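Local coordinates for protein GTP cyclohydrolase 1 type 2 homolog (Staphylococcus aureus subsp. aureus, PDB 3LNL) that is of unknown function but binds a pair of zinc ions and assembles into a toroidal hexamer whose two entrances are capped by PII-like domain trimers, at residues M114-V119 / E333-E338; L242-E247 / I283-G288; L265-V270 / I326-Y331; G287-G292 / T307-H312. The protein carries 2 engineered substitutions. One frame throughout, in Å; residues are numbered along the deposited sequence.

Contact 1: residues M114-V119 / E333-E338. Engineered in segment 114-119: Val119 (natural residue Ala). With ZN (zinc ion), chain F; ZN (zinc ion), chain G.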
loop_
_atom_site.group_PDB
_atom_site.type_symbol
_atom_site.label_atom_id
_atom_site.label_comp_id
_atom_site.label_asym_id
_atom_site.label_seq_id
_atom_site.Cartn_x
_atom_site.Cartn_y
_atom_site.Cartn_z
ATOM N N MET B 114 -28.591 7.135 20.196
ATOM C CA MET B 114 -29.983 7.163 20.697
ATOM C C MET B 114 -29.997 7.732 22.106
ATOM O O MET B 114 -30.848 8.565 22.410
ATOM C CB MET B 114 -30.618 5.785 20.640
ATOM C CG MET B 114 -31.922 5.635 21.413
ATOM S SD MET B 114 -33.181 6.647 20.629
ATOM C CE MET B 114 -33.502 5.714 19.133
ATOM N N MET B 115 -29.065 7.285 22.967
ATOM C CA MET B 115 -28.965 7.790 24.341
ATOM C C MET B 115 -28.704 9.283 24.410
ATOM O O MET B 115 -29.357 10.005 25.181
ATOM C CB MET B 115 -27.856 7.065 25.099
ATOM C CG MET B 115 -28.188 5.600 25.386
ATOM S SD MET B 115 -26.717 4.771 25.892
ATOM C CE MET B 115 -27.202 3.017 25.817
ATOM N N LEU B 116 -27.768 9.752 23.606
ATOM C CA LEU B 116 -27.502 11.184 23.508
ATOM C C LEU B 116 -28.737 11.983 23.080
ATOM O O LEU B 116 -29.114 12.949 23.727
ATOM C CB LEU B 116 -26.307 11.453 22.574
ATOM C CG LEU B 116 -24.958 11.159 23.224
ATOM C CD1 LEU B 116 -23.862 11.113 22.118
ATOM C CD2 LEU B 116 -24.621 12.186 24.371
ATOM N N ALA B 117 -29.410 11.536 22.023
ATOM C CA ALA B 117 -30.603 12.216 21.530
ATOM C C ALA B 117 -31.713 12.281 22.579
ATOM O O ALA B 117 -32.328 13.346 22.801
ATOM C CB ALA B 117 -31.113 11.548 20.226
ATOM N N LYS B 118 -31.911 11.177 23.274
ATOM C CA LYS B 118 -32.897 11.099 24.350
ATOM C C LYS B 118 -32.555 12.049 25.481
ATOM O O LYS B 118 -33.406 12.787 25.918
ATOM C CB LYS B 118 -33.031 9.647 24.858
ATOM C CG LYS B 118 -33.832 8.728 23.918
ATOM C CD LYS B 118 -35.312 9.126 23.886
ATOM C CE LYS B 118 -36.204 8.097 23.180
ATOM N NZ LYS B 118 -37.505 8.755 22.774
ATOM N N VAL B 119 -31.283 12.101 25.896
ATOM C CA VAL B 119 -30.890 13.019 26.966
ATOM C C VAL B 119 -31.031 14.497 26.548
ATOM O O VAL B 119 -31.302 15.371 27.354
ATOM C CB VAL B 119 -29.466 12.744 27.449
ATOM C CG1 VAL B 119 -29.088 13.736 28.562
ATOM C CG2 VAL B 119 -29.369 11.395 27.924
ATOM N N GLU B 333 -20.013 10.979 25.725
ATOM C CA GLU B 333 -20.356 9.549 25.679
ATOM C C GLU B 333 -20.620 8.909 27.052
ATOM O O GLU B 333 -21.144 7.796 27.121
ATOM C CB GLU B 333 -19.280 8.771 24.944
ATOM C CG GLU B 333 -19.185 9.087 23.487
ATOM C CD GLU B 333 -18.365 8.086 22.777
ATOM O OE1 GLU B 333 -18.970 7.219 22.109
ATOM O OE2 GLU B 333 -17.132 8.104 22.953
ATOM N N TYR B 334 -20.309 9.618 28.147
ATOM C CA TYR B 334 -20.555 9.062 29.500
ATOM C C TYR B 334 -22.002 8.730 29.753
ATOM O O TYR B 334 -22.298 7.976 30.672
ATOM C CB TYR B 334 -20.075 10.017 30.628
ATOM C CG TYR B 334 -21.073 11.119 30.885
ATOM C CD1 TYR B 334 -22.088 10.925 31.785
ATOM C CD2 TYR B 334 -21.029 12.343 30.182
ATOM C CE1 TYR B 334 -23.063 11.895 32.020
ATOM C CE2 TYR B 334 -21.993 13.367 30.445
ATOM C CZ TYR B 334 -23.003 13.123 31.359
ATOM O OH TYR B 334 -23.991 14.038 31.616
ATOM N N VAL B 335 -22.918 9.259 28.932
ATOM C CA VAL B 335 -24.327 8.914 29.055
ATOM C C VAL B 335 -24.549 7.427 28.897
ATOM O O VAL B 335 -25.590 6.932 29.288
ATOM C CB VAL B 335 -25.272 9.688 28.015
ATOM C CG1 VAL B 335 -25.191 11.208 28.257
ATOM C CG2 VAL B 335 -24.910 9.338 26.561
ATOM N N MET B 336 -23.626 6.686 28.291
ATOM C CA MET B 336 -23.902 5.250 28.106
ATOM C C MET B 336 -23.798 4.440 29.408
ATOM O O MET B 336 -24.170 3.276 29.435
ATOM C CB MET B 336 -23.099 4.603 26.968
ATOM C CG MET B 336 -21.601 4.661 27.005
ATOM S SD MET B 336 -20.748 3.995 28.464
ATOM C CE MET B 336 -21.177 2.233 28.288
ATOM N N LYS B 337 -23.284 5.018 30.492
ATOM C CA LYS B 337 -23.169 4.242 31.719
ATOM C C LYS B 337 -24.577 3.975 32.251
ATOM O O LYS B 337 -24.978 2.839 32.445
ATOM C CB LYS B 337 -22.314 4.987 32.771
ATOM C CG LYS B 337 -20.853 5.233 32.343
ATOM C CD LYS B 337 -19.993 5.821 33.418
ATOM C CE LYS B 337 -20.540 7.224 33.860
ATOM N NZ LYS B 337 -19.575 7.771 34.820
ATOM N N GLU B 338 -25.336 5.036 32.499
ATOM C CA GLU B 338 -26.725 4.896 32.893
ATOM C C GLU B 338 -27.560 4.278 31.785
ATOM O O GLU B 338 -28.428 3.461 32.055
ATOM C CB GLU B 338 -27.364 6.238 33.291
ATOM C CG GLU B 338 -26.767 6.874 34.573
ATOM C CD GLU B 338 -27.109 6.150 35.877
ATOM O OE1 GLU B 338 -26.554 6.579 36.916
ATOM O OE2 GLU B 338 -27.895 5.176 35.882
HETATM ZN ZN ZN F . -15.419 7.263 22.140
HETATM ZN ZN ZN G . -18.374 5.734 20.968
HETATM O O HOH W 1 -13.430 6.560 21.382
HETATM O O HOH W 2 -15.587 8.024 20.056
HETATM O O HOH W 3 -16.299 5.567 21.125
HETATM O O HOH W 4 -17.643 7.159 19.470
#
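Val335 points toward the helix of 114-119 and takes part in three of the four side-chain contacts. Its CG1 lies anti to the carbonyl carbon, while CG2 occupies the crowded position between the backbone N and the carbonyl carbon. From there Val335 CG2 presses on Leu116 CD2 at 3.6 Å, the two side chains crossing at about a right angle. Leu116 starts out alongside the other segment and only its end comes in. CG1 of Val335 faces CG2 of Val119, an engineered residue, more loosely at 4.2 Å. One helical turn back, Met115 reaches past Val335 with an extended chain (chi2 166°, chi3 -168°) and lays its sulfur SD 3.6 Å from Met336 CA. Met336 itself is bent at every torsion, so its end leads away from the helix; the Met336 side chain also touches His68, a zinc ligand. This apolar layer backs the dinuclear metal centre of the NIF3 fold: the 3-10 turn at Glu333-Tyr334 precedes helix 336-350, and the Glu333 side chain leaves the backbone away from residues 114-119. Extended beyond CG, it bridges the metals, Glu333 OE1 binding the chain G zinc at 2.0 Å and Glu333 OE2 the chain F zinc at 2.1 Å. Water 3 forms a second bridge between them. His69 and His330 complete the chain F site, whereas His68 and Asp106 bind the chain G zinc.

Contact 2: residues L242-E247 / I283-G288; sequences LGVMAE and IAIIGG
Two antiparallel strands of the large mixed sheet, 240-253 and 279-285, pair here, and strand 125-142 continues the sheet beyond the first of them. The tight part includes the ladder from Val244 to Ala246. Val244 with Ile285 and Ala246 with Ile283 are hydrogen-bonded pairs, the shortest bond running from Ile283 N to Ala246 O (2.8 Å) although its donor sits above the carbonyl plane. Between them Met245 and Ala284 form the non-hydrogen-bonded pair. Met245 bends at chi2 and chi3 so that Met245 SD curls back to 3.5 Å from Ile283 O and 4.0 Å from Ala284 CB. On the opposite face Val244 and Ile285 lie side by side, pointing the same way toward helix 112-119.

Contact thins at Glu247, which turns away, its OE2 hydrogen-bonded to Asn124 ND2, and at Gly287 and Gly288, which diverge toward the metal site. Leu242, though partly exposed, is close-packed: its side chain, CG anti to the backbone N, crosses that of Ile286 at about a right angle, Leu242 CG 3.9 Å from Ile286 CG2. At Gly243 (phi 111°) a CB would jam against the preceding carbonyl O and clash with Ile286 CG1; instead Gly243 CA makes a CA-H...O contact with Ile285 O at 3.2 Å.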
loop_
_atom_site.group_PDB
_atom_site.type_symbol
_atom_site.label_atom_id
_atom_site.label_comp_id
_atom_site.label_asym_id
_atom_site.label_seq_id
_atom_site.Cartn_x
_atom_site.Cartn_y
_atom_site.Cartn_z
ATOM N N LEU B 242 -23.835 4.293 12.292
ATOM C CA LEU B 242 -23.151 5.299 13.102
ATOM C C LEU B 242 -23.810 6.689 13.043
ATOM O O LEU B 242 -23.704 7.420 12.036
ATOM C CB LEU B 242 -21.667 5.395 12.719
ATOM C CG LEU B 242 -20.896 6.368 13.604
ATOM C CD1 LEU B 242 -20.755 5.781 15.037
ATOM C CD2 LEU B 242 -19.543 6.703 13.008
ATOM N N GLY B 243 -24.495 7.008 14.132
ATOM C CA GLY B 243 -25.149 8.271 14.329
ATOM C C GLY B 243 -26.655 8.117 14.310
ATOM O O GLY B 243 -27.198 7.087 13.908
ATOM N N VAL B 244 -27.316 9.174 14.764
ATOM C CA VAL B 244 -28.743 9.364 14.593
ATOM C C VAL B 244 -29.043 10.731 14.017
ATOM O O VAL B 244 -28.277 11.705 14.210
ATOM C CB VAL B 244 -29.530 9.221 15.937
ATOM C CG1 VAL B 244 -29.458 7.742 16.437
ATOM C CG2 VAL B 244 -29.081 10.258 17.012
ATOM N N MET B 245 -30.192 10.823 13.343
ATOM C CA MET B 245 -30.789 12.108 12.989
ATOM C C MET B 245 -31.988 12.236 13.874
ATOM O O MET B 245 -32.726 11.274 14.028
ATOM C CB MET B 245 -31.235 12.182 11.500
ATOM C CG MET B 245 -31.620 13.600 11.038
ATOM S SD MET B 245 -30.151 14.668 10.713
ATOM C CE MET B 245 -29.471 13.830 9.235
ATOM N N ALA B 246 -32.230 13.431 14.408
ATOM C CA ALA B 246 -33.398 13.693 15.211
ATOM C C ALA B 246 -33.792 15.174 15.057
ATOM O O ALA B 246 -33.140 15.915 14.315
ATOM C CB ALA B 246 -33.087 13.374 16.654
ATOM N N GLU B 247 -34.853 15.587 15.749
ATOM C CA GLU B 247 -35.300 16.982 15.723
ATOM C C GLU B 247 -35.625 17.518 17.098
ATOM O O GLU B 247 -35.991 16.761 18.025
ATOM C CB GLU B 247 -36.510 17.245 14.783
ATOM C CG GLU B 247 -37.035 16.138 14.019
ATOM C CD GLU B 247 -38.360 16.486 13.358
ATOM O OE1 GLU B 247 -38.394 17.329 12.423
ATOM O OE2 GLU B 247 -39.390 15.981 13.834
ATOM N N ILE B 283 -31.026 17.610 13.695
ATOM C CA ILE B 283 -29.780 17.451 14.389
ATOM C C ILE B 283 -29.185 16.078 14.065
ATOM O O ILE B 283 -29.838 15.071 14.214
ATOM C CB ILE B 283 -30.071 17.578 15.892
ATOM C CG1 ILE B 283 -30.680 19.015 16.159
ATOM C CG2 ILE B 283 -28.781 17.410 16.723
ATOM C CD1 ILE B 283 -31.769 18.986 17.071
ATOM N N ALA B 284 -27.942 16.037 13.591
ATOM C CA ALA B 284 -27.229 14.768 13.455
ATOM C C ALA B 284 -26.276 14.673 14.651
ATOM O O ALA B 284 -25.625 15.671 14.993
ATOM C CB ALA B 284 -26.454 14.742 12.145
ATOM N N ILE B 285 -26.165 13.494 15.236
ATOM C CA ILE B 285 -25.331 13.261 16.429
ATOM C C ILE B 285 -24.458 12.039 16.253
ATOM O O ILE B 285 -24.949 10.958 15.965
ATOM C CB ILE B 285 -26.164 13.018 17.684
ATOM C CG1 ILE B 285 -27.073 14.203 18.012
ATOM C CG2 ILE B 285 -25.241 12.764 18.900
ATOM C CD1 ILE B 285 -28.278 13.796 18.894
ATOM N N ILE B 286 -23.144 12.240 16.371
ATOM C CA ILE B 286 -22.191 11.146 16.511
ATOM C C ILE B 286 -21.346 11.420 17.756
ATOM O O ILE B 286 -20.453 12.266 17.784
ATOM C CB ILE B 286 -21.309 10.885 15.281
ATOM C CG1 ILE B 286 -22.170 10.549 14.080
ATOM C CG2 ILE B 286 -20.318 9.702 15.584
ATOM C CD1 ILE B 286 -21.431 10.379 12.796
ATOM N N GLY B 287 -21.664 10.720 18.830
ATOM C CA GLY B 287 -20.919 10.949 20.059
ATOM C C GLY B 287 -19.525 10.436 19.926
ATOM O O GLY B 287 -19.300 9.496 19.212
ATOM N N GLY B 288 -18.592 11.061 20.637
ATOM C CA GLY B 288 -17.195 10.664 20.596
ATOM C C GLY B 288 -16.393 11.616 19.721
ATOM O O GLY B 288 -16.185 12.791 20.088
#

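Contact 3: residues L265-V270 / I326-Y331; sequences LNIPSV and IDINHY. With ZN (zinc ion), chain F.
One hydrogen bond crosses between the segments: Asn329 ND2 gives an N-H to Ser269 O over 3.0 Å, arriving nearly along the C=O axis but bent at the hydrogen (144°). The amide is also pressed by Ile267, whose CG2 methyl stands 3.2 Å from Asn329 ND2. Within 326-331, the backbone N of Asn329 binds Asp327 OD1 at 2.8 Å, an Asx turn that shapes the chain as it leaves the strand. The other carboxylate oxygen of Asp327 makes a salt bridge with Arg271.

Apolar contacts fill the rest. Ile267 sends CD1 obliquely over Ile328, 3.7 Å from its CB, and Val270 CG1 meets Ile326 CG2 at 3.6 Å. Both segments belong to a NIF3 domain: 265-270 leaves helix 254-264 through a Schellman motif at Asn266 and leads into strand 271-273, which pairs antiparallel with strand 325-327.

Metal binding follows immediately along the chain, where His330, CG anti to its backbone N, directs NE2 to the chain F zinc at 2.3 Å. Its ring stacks on His312 of the second subunit, and Ser269 OG is hydrogen-bonded to the Ser269 OG of that same subunit.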
loop_
_atom_site.group_PDB
_atom_site.type_symbol
_atom_site.label_atom_id
_atom_site.label_comp_id
_atom_site.label_asym_id
_atom_site.label_seq_id
_atom_site.Cartn_x
_atom_site.Cartn_y
_atom_site.Cartn_z
ATOM N N LEU B 265 -26.806 17.783 29.487
ATOM C CA LEU B 265 -25.725 16.840 29.676
ATOM C C LEU B 265 -24.694 17.245 30.759
ATOM O O LEU B 265 -23.677 16.550 30.910
ATOM C CB LEU B 265 -24.989 16.599 28.339
ATOM C CG LEU B 265 -25.745 15.750 27.304
ATOM C CD1 LEU B 265 -25.264 16.029 25.877
ATOM C CD2 LEU B 265 -25.542 14.298 27.610
ATOM N N ASN B 266 -24.933 18.362 31.439
ATOM C CA ASN B 266 -24.067 18.910 32.487
ATOM C C ASN B 266 -22.609 19.065 32.021
ATOM O O ASN B 266 -21.656 18.603 32.662
ATOM C CB ASN B 266 -24.135 17.988 33.711
ATOM C CG ASN B 266 -23.644 18.654 34.960
ATOM O OD1 ASN B 266 -23.790 19.857 35.139
ATOM N ND2 ASN B 266 -23.064 17.857 35.862
ATOM N N ILE B 267 -22.448 19.735 30.895
ATOM C CA ILE B 267 -21.164 19.884 30.302
ATOM C C ILE B 267 -20.570 21.177 30.810
ATOM O O ILE B 267 -21.280 22.223 30.811
ATOM C CB ILE B 267 -21.279 19.901 28.749
ATOM C CG1 ILE B 267 -22.190 18.778 28.258
ATOM C CG2 ILE B 267 -19.871 19.782 28.099
ATOM C CD1 ILE B 267 -22.432 18.868 26.690
ATOM N N PRO B 268 -19.283 21.160 31.223
ATOM C CA PRO B 268 -18.676 22.383 31.759
ATOM C C PRO B 268 -18.489 23.490 30.734
ATOM O O PRO B 268 -18.597 24.658 31.060
ATOM C CB PRO B 268 -17.299 21.904 32.295
ATOM C CG PRO B 268 -17.513 20.463 32.618
ATOM C CD PRO B 268 -18.453 19.969 31.515
ATOM N N SER B 269 -18.268 23.106 29.487
ATOM C CA SER B 269 -18.027 24.068 28.420
ATOM C C SER B 269 -18.477 23.416 27.121
ATOM O O SER B 269 -18.205 22.261 26.892
ATOM C CB SER B 269 -16.534 24.384 28.319
ATOM O OG SER B 269 -16.225 25.159 27.183
ATOM N N VAL B 270 -19.186 24.189 26.283
ATOM C CA VAL B 270 -19.545 23.787 24.940
ATOM C C VAL B 270 -19.072 24.864 23.963
ATOM O O VAL B 270 -18.978 26.030 24.343
ATOM C CB VAL B 270 -21.081 23.546 24.887
ATOM C CG1 VAL B 270 -21.615 23.545 23.492
ATOM C CG2 VAL B 270 -21.399 22.200 25.656
ATOM N N ILE B 326 -21.606 21.566 16.725
ATOM C CA ILE B 326 -21.480 21.698 18.168
ATOM C C ILE B 326 -20.538 20.606 18.688
ATOM O O ILE B 326 -20.726 19.405 18.454
ATOM C CB ILE B 326 -22.839 21.637 18.959
ATOM C CG1 ILE B 326 -23.828 22.674 18.439
ATOM C CG2 ILE B 326 -22.577 21.875 20.454
ATOM C CD1 ILE B 326 -25.247 22.527 18.886
ATOM N N ASP B 327 -19.520 21.046 19.420
ATOM C CA ASP B 327 -18.657 20.184 20.206
ATOM C C ASP B 327 -19.214 20.051 21.604
ATOM O O ASP B 327 -19.084 20.950 22.425
ATOM C CB ASP B 327 -17.244 20.760 20.235
ATOM C CG ASP B 327 -16.184 19.785 20.741
ATOM O OD1 ASP B 327 -16.536 18.756 21.359
ATOM O OD2 ASP B 327 -14.981 20.077 20.516
ATOM N N ILE B 328 -19.804 18.891 21.892
ATOM C CA ILE B 328 -20.291 18.592 23.242
ATOM C C ILE B 328 -19.232 17.853 24.096
ATOM O O ILE B 328 -19.503 17.465 25.266
ATOM C CB ILE B 328 -21.561 17.760 23.237
ATOM C CG1 ILE B 328 -21.391 16.467 22.439
ATOM C CG2 ILE B 328 -22.723 18.603 22.758
ATOM C CD1 ILE B 328 -22.586 15.431 22.652
ATOM N N ASN B 329 -18.048 17.689 23.499
ATOM C CA ASN B 329 -16.922 16.941 24.054
ATOM C C ASN B 329 -17.115 15.441 23.891
ATOM O O ASN B 329 -18.251 14.927 23.837
ATOM C CB ASN B 329 -16.621 17.368 25.501
ATOM C CG ASN B 329 -16.399 18.888 25.625
ATOM O OD1 ASN B 329 -15.717 19.486 24.786
ATOM N ND2 ASN B 329 -17.071 19.518 26.596
ATOM N N HIS B 330 -16.015 14.746 23.674
ATOM C CA HIS B 330 -16.025 13.309 23.518
ATOM C C HIS B 330 -16.549 12.701 24.817
ATOM O O HIS B 330 -17.302 11.702 24.775
ATOM C CB HIS B 330 -14.589 12.885 23.272
ATOM C CG HIS B 330 -14.375 11.469 22.831
ATOM N ND1 HIS B 330 -13.432 11.148 21.865
ATOM C CD2 HIS B 330 -14.924 10.302 23.234
ATOM C CE1 HIS B 330 -13.394 9.827 21.724
ATOM N NE2 HIS B 330 -14.353 9.296 22.469
ATOM N N TYR B 331 -16.157 13.308 25.958
ATOM C CA TYR B 331 -16.601 12.829 27.247
ATOM C C TYR B 331 -18.134 12.688 27.401
ATOM O O TYR B 331 -18.595 11.886 28.236
ATOM C CB TYR B 331 -16.009 13.648 28.417
ATOM C CG TYR B 331 -16.304 13.008 29.747
ATOM C CD1 TYR B 331 -15.703 11.799 30.083
ATOM C CD2 TYR B 331 -17.265 13.528 30.590
ATOM C CE1 TYR B 331 -16.033 11.117 31.245
ATOM C CE2 TYR B 331 -17.595 12.880 31.785
ATOM C CZ TYR B 331 -16.967 11.641 32.092
ATOM O OH TYR B 331 -17.269 10.988 33.256
HETATM ZN ZN ZN F . -15.419 7.263 22.140
HETATM O O HOH W 1 -13.430 6.560 21.382
HETATM O O HOH W 2 -15.587 8.024 20.056
HETATM O O HOH W 3 -16.299 5.567 21.125
#

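Contact 4: residues G287-G292 / T307-H312; sequences GGSGIG and TGDIKH
Thr307 OG1 accepts the backbone N-H of Gly290 at 2.8 Å, a bent bond (139°) that ties the glycine-rich loop directly to the end of the neighbouring strand. The hydroxyl reaches it by standing anti to the backbone N (chi1 -163°), which puts CG2 in the crowded position and turns this methyl toward Ile291. Gly290 has no side chain, so OG1 can come this near to its backbone. Close by, the segments come together at glycines, Gly288 O lying 3.0 Å from Gly308 CA.

Ile291 forms the apolar side of the contact: its CG1 is 4.0 Å from Thr307 CG2 and equally far from CG1 of Ile310, crossing each side chain at about a right angle. Water 5 fastens the edge where Ser289 is exposed, donating to Gly308 O at 2.9 Å, accepting from Ile291 N at 3.1 Å and bonding Ser289 OG at 2.7 Å.

Farther out, Thr307 OG1 is also hydrogen-bonded to Ile286 O, which fixes the hydroxyl. Asp309 points toward Ser289, yet its carboxylate serves other partners: OD2 binds ND1 of the zinc ligand His330, probably orienting and polarising that ring, and OD1 binds the backbone N of His312 of the second subunit. Both loops follow parallel strands, 279-285 and 304-307, joined through helix 294-299 in a beta-alpha-beta crossover of the NIF3 domain, at strand ends beside the dinuclear zinc centre.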
loop_
_atom_site.group_PDB
_atom_site.type_symbol
_atom_site.label_atom_id
_atom_site.label_comp_id
_atom_site.label_asym_id
_atom_site.label_seq_id
_atom_site.Cartn_x
_atom_site.Cartn_y
_atom_site.Cartn_z
ATOM N N GLY B 287 -21.664 10.720 18.830
ATOM C CA GLY B 287 -20.919 10.949 20.059
ATOM C C GLY B 287 -19.525 10.436 19.926
ATOM O O GLY B 287 -19.300 9.496 19.212
ATOM N N GLY B 288 -18.592 11.061 20.637
ATOM C CA GLY B 288 -17.195 10.664 20.596
ATOM C C GLY B 288 -16.393 11.616 19.721
ATOM O O GLY B 288 -16.185 12.791 20.088
ATOM N N SER B 289 -15.901 11.094 18.632
ATOM C CA SER B 289 -15.090 11.863 17.683
ATOM C C SER B 289 -15.627 11.548 16.289
ATOM O O SER B 289 -15.145 10.609 15.642
ATOM C CB SER B 289 -13.619 11.466 17.745
ATOM O OG SER B 289 -12.859 12.302 16.834
ATOM N N GLY B 290 -16.617 12.307 15.842
ATOM C CA GLY B 290 -17.288 12.012 14.548
ATOM C C GLY B 290 -16.985 12.920 13.401
ATOM O O GLY B 290 -17.618 12.840 12.348
ATOM N N ILE B 291 -15.983 13.782 13.579
ATOM C CA ILE B 291 -15.610 14.667 12.508
ATOM C C ILE B 291 -15.131 13.771 11.366
ATOM O O ILE B 291 -14.449 12.768 11.604
ATOM C CB ILE B 291 -14.570 15.753 12.916
ATOM C CG1 ILE B 291 -15.211 16.794 13.836
ATOM C CG2 ILE B 291 -13.975 16.419 11.656
ATOM C CD1 ILE B 291 -16.310 17.685 13.126
ATOM N N GLY B 292 -15.538 14.130 10.141
ATOM C CA GLY B 292 -15.407 13.278 8.976
ATOM C C GLY B 292 -16.805 13.001 8.430
ATOM O O GLY B 292 -16.941 12.771 7.249
ATOM N N THR B 307 -20.997 16.555 17.880
ATOM C CA THR B 307 -19.975 15.544 18.132
ATOM C C THR B 307 -18.995 16.038 19.207
ATOM O O THR B 307 -19.252 17.046 19.867
ATOM C CB THR B 307 -19.247 15.145 16.817
ATOM O OG1 THR B 307 -18.552 13.912 16.999
ATOM C CG2 THR B 307 -18.235 16.214 16.313
ATOM N N GLY B 308 -17.890 15.329 19.379
ATOM C CA GLY B 308 -16.799 15.748 20.269
ATOM C C GLY B 308 -15.480 15.821 19.561
ATOM O O GLY B 308 -15.396 15.483 18.372
ATOM N N ASP B 309 -14.452 16.290 20.291
ATOM C CA ASP B 309 -13.039 16.360 19.846
ATOM C C ASP B 309 -12.901 17.156 18.534
ATOM O O ASP B 309 -12.138 16.769 17.666
ATOM C CB ASP B 309 -12.442 14.946 19.605
ATOM C CG ASP B 309 -11.988 14.219 20.877
ATOM O OD1 ASP B 309 -11.819 14.830 21.929
ATOM O OD2 ASP B 309 -11.755 12.971 20.799
ATOM N N ILE B 310 -13.631 18.263 18.381
ATOM C CA ILE B 310 -13.507 19.069 17.156
ATOM C C ILE B 310 -12.232 19.918 17.235
ATOM O O ILE B 310 -11.952 20.563 18.265
ATOM C CB ILE B 310 -14.732 19.947 16.900
ATOM C CG1 ILE B 310 -16.011 19.078 16.966
ATOM C CG2 ILE B 310 -14.576 20.651 15.548
ATOM C CD1 ILE B 310 -17.330 19.787 16.677
ATOM N N LYS B 311 -11.430 19.837 16.188
ATOM C CA LYS B 311 -10.196 20.599 16.069
ATOM C C LYS B 311 -10.333 21.838 15.173
ATOM O O LYS B 311 -11.235 21.935 14.329
ATOM C CB LYS B 311 -9.087 19.710 15.544
ATOM C CG LYS B 311 -8.787 18.588 16.574
ATOM C CD LYS B 311 -7.624 17.721 16.220
ATOM C CE LYS B 311 -7.675 17.307 14.768
ATOM N NZ LYS B 311 -6.492 16.420 14.449
ATOM N N HIS B 312 -9.440 22.797 15.420
ATOM C CA HIS B 312 -9.443 24.103 14.740
ATOM C C HIS B 312 -9.680 24.058 13.252
ATOM O O HIS B 312 -10.602 24.689 12.760
ATOM C CB HIS B 312 -8.104 24.806 15.010
ATOM C CG HIS B 312 -7.970 26.116 14.329
ATOM N ND1 HIS B 312 -8.652 27.236 14.738
ATOM C CD2 HIS B 312 -7.272 26.474 13.212
ATOM C CE1 HIS B 312 -8.346 28.247 13.931
ATOM N NE2 HIS B 312 -7.519 27.809 12.987
HETATM O O HOH W 5 -14.182 14.477 15.990
#

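In the fold
Contacts 1 and 3 supply ligands to the dinuclear zinc centre, and contacts 2 and 4 border it. Glu333 of contact 1 and His330 of contact 3 both bind the chain F zinc, and the centres of these contacts lie 12 Å apart; Tyr334 OH joins them through Leu265 O (2.6 Å). Contacts 2 and 4 share Gly287 and Gly288, where strand pairing gives way to the loop, and Gly288 CA packs against both ligands, 3.5 Å from Glu333 OE2 and 3.5 Å from His330 CD2. Contact 4 supports the second shell: Asp309 OD2 lies 2.7 Å from His330 ND1 of contact 3, while Thr307 OG1 is 2.6 Å from Ile286 O of contact 2. Contacts 3 and 4 also touch the second subunit.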